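Local coordinates for Non-structural protein 11 (Prrsv 16244b, PDB 5EYI) that probably cleaves uridine-containing viral RNA as an endoribonuclease, which would keep polyuridine tracts from activating the dsRNA sensors of the host cell, at residues A[145-150]-A[179-184]. The protein carries 1 engineered substitution. Numbering follows the deposited sequence.
Sequences CHHVTS and TLTDVY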
# COMPACT_ATOMS: atom_id res chain seq x y z
N CYS A 145 0.15 -10.32 11.38
CA CYS A 145 1.30 -11.07 11.86
C CYS A 145 2.33 -11.12 10.75
O CYS A 145 2.63 -12.18 10.22
CB CYS A 145 0.85 -12.47 12.24
SG CYS A 145 -0.31 -12.39 13.60
N HIS A 146 2.87 -9.95 10.41
CA HIS A 146 3.70 -9.83 9.22
C HIS A 146 5.20 -9.82 9.48
O HIS A 146 5.98 -9.53 8.58
CB HIS A 146 3.26 -8.61 8.43
CG HIS A 146 1.86 -8.70 7.90
ND1 HIS A 146 0.84 -7.91 8.38
CD2 HIS A 146 1.31 -9.48 6.94
CE1 HIS A 146 -0.28 -8.20 7.74
NE2 HIS A 146 -0.02 -9.15 6.86
N HIS A 147 5.62 -10.17 10.69
CA HIS A 147 7.03 -10.19 11.02
C HIS A 147 7.42 -11.48 11.73
O HIS A 147 6.59 -12.13 12.36
CB HIS A 147 7.41 -8.98 11.88
CG HIS A 147 8.86 -8.64 11.83
ND1 HIS A 147 9.68 -8.72 12.94
CD2 HIS A 147 9.65 -8.25 10.81
CE1 HIS A 147 10.91 -8.38 12.60
NE2 HIS A 147 10.93 -8.10 11.31
N VAL A 148 8.69 -11.84 11.61
CA VAL A 148 9.25 -13.03 12.23
C VAL A 148 9.13 -13.01 13.76
O VAL A 148 9.18 -14.06 14.40
CB VAL A 148 10.73 -13.23 11.82
CG1 VAL A 148 11.63 -12.21 12.51
CG2 VAL A 148 11.18 -14.66 12.09
N THR A 149 8.99 -11.81 14.32
CA THR A 149 8.77 -11.61 15.75
C THR A 149 7.28 -11.59 16.16
O THR A 149 6.97 -11.48 17.35
CB THR A 149 9.43 -10.28 16.20
OG1 THR A 149 8.87 -9.17 15.49
CG2 THR A 149 10.94 -10.31 15.95
N SER A 150 6.36 -11.72 15.19
CA SER A 150 4.93 -11.60 15.47
C SER A 150 4.37 -12.78 16.27
O SER A 150 4.99 -13.83 16.40
CB SER A 150 4.12 -11.46 14.17
OG SER A 150 4.53 -10.33 13.42
N THR A 179 1.57 -12.63 4.66
CA THR A 179 2.95 -12.46 4.24
C THR A 179 3.79 -12.07 5.42
O THR A 179 3.33 -11.39 6.33
CB THR A 179 3.10 -11.40 3.14
OG1 THR A 179 2.53 -10.17 3.57
CG2 THR A 179 2.44 -11.85 1.85
N LEU A 180 5.05 -12.47 5.39
CA LEU A 180 5.93 -12.30 6.52
C LEU A 180 7.35 -12.07 6.04
O LEU A 180 7.77 -12.68 5.06
CB LEU A 180 5.85 -13.56 7.38
CG LEU A 180 6.68 -13.68 8.65
CD1 LEU A 180 5.92 -14.57 9.64
CD2 LEU A 180 8.08 -14.22 8.38
N THR A 181 8.07 -11.17 6.72
CA THR A 181 9.51 -11.00 6.50
C THR A 181 10.23 -10.98 7.84
O THR A 181 9.59 -10.95 8.89
CB THR A 181 9.84 -9.69 5.75
OG1 THR A 181 9.67 -8.56 6.62
CG2 THR A 181 8.94 -9.52 4.54
N ASP A 182 11.56 -11.01 7.79
CA ASP A 182 12.39 -10.77 8.97
C ASP A 182 13.28 -9.52 8.84
O ASP A 182 14.34 -9.44 9.47
CB ASP A 182 13.21 -12.01 9.33
CG ASP A 182 14.29 -12.33 8.31
OD1 ASP A 182 14.54 -11.52 7.39
OD2 ASP A 182 14.89 -13.41 8.47
N VAL A 183 12.85 -8.56 8.03
CA VAL A 183 13.62 -7.33 7.85
C VAL A 183 13.72 -6.56 9.17
O VAL A 183 12.79 -6.58 9.99
CB VAL A 183 13.05 -6.40 6.76
CG1 VAL A 183 12.94 -7.13 5.43
CG2 VAL A 183 11.70 -5.82 7.17
N TYR A 184 14.85 -5.89 9.37
CA TYR A 184 15.05 -5.00 10.50
C TYR A 184 14.06 -3.85 10.41
O TYR A 184 14.19 -3.00 9.53
CB TYR A 184 16.49 -4.48 10.49
CG TYR A 184 16.86 -3.60 11.66
CD1 TYR A 184 17.35 -2.32 11.47
CD2 TYR A 184 16.69 -4.05 12.97
CE1 TYR A 184 17.69 -1.51 12.54
CE2 TYR A 184 17.03 -3.25 14.05
CZ TYR A 184 17.54 -1.98 13.83
OH TYR A 184 17.86 -1.18 14.90
O HOH W 1 7.09 -7.88 6.84
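His-147 CG is anti to the backbone N (chi1 -158°), and the imidazole carries NE2 to Val-183 O, to which it donates at 2.7 Å. The acceptor lies near the ring plane, tilted 17° from it. On the other ring nitrogen, ND1 pairs with Thr-149 OG1 at 2.7 Å, where either atom could be the donor. Gripped through both nitrogens, the imidazole has its rotation fixed, while Val-148 CG1 covers one face toward the rim.

The backbones meet at a single bridge, His-147 with Thr-181. Thr-181 N donates to His-146 O at 3.2 Å, approaching from above the carbonyl plane. A water donates to the same oxygen and also bonds Thr-181 OG1, so His-146 O is held twice. The return bond, Val-148 N to Thr-181 O, is weak. Here the chain enters the type I turn of 147-150, closed by Ser-150 N bonding to His-147 O at 2.9 Å. Leu-180 CD1 packs against the carbonyl of His-147, 3.7 Å from its O, and Val-148 CG1 meets Asp-182 CB at 3.6 Å.

His-146, a predicted active-site residue of this NendoU domain, stands beside Thr-179 with its side chain about 6 Å from that of His-131, also predicted to be catalytic. The backbone bridge thus ties the loop bearing His-146 to the residues just beyond strand 173-180. In this apo dimer His-146 NE2 bonds to Glu-195 of the second subunit.

The turn lies in the loop between strands 141-143 and 163-169, against the end of strand 173-180 and the residues beyond it. Arg-109 of helix 109-112 packs on His-147 and Val-148, Glu-122 of helix 120-128 touches His-147, and Leu-205 of strand 198-205 meets Thr-181 and Val-183.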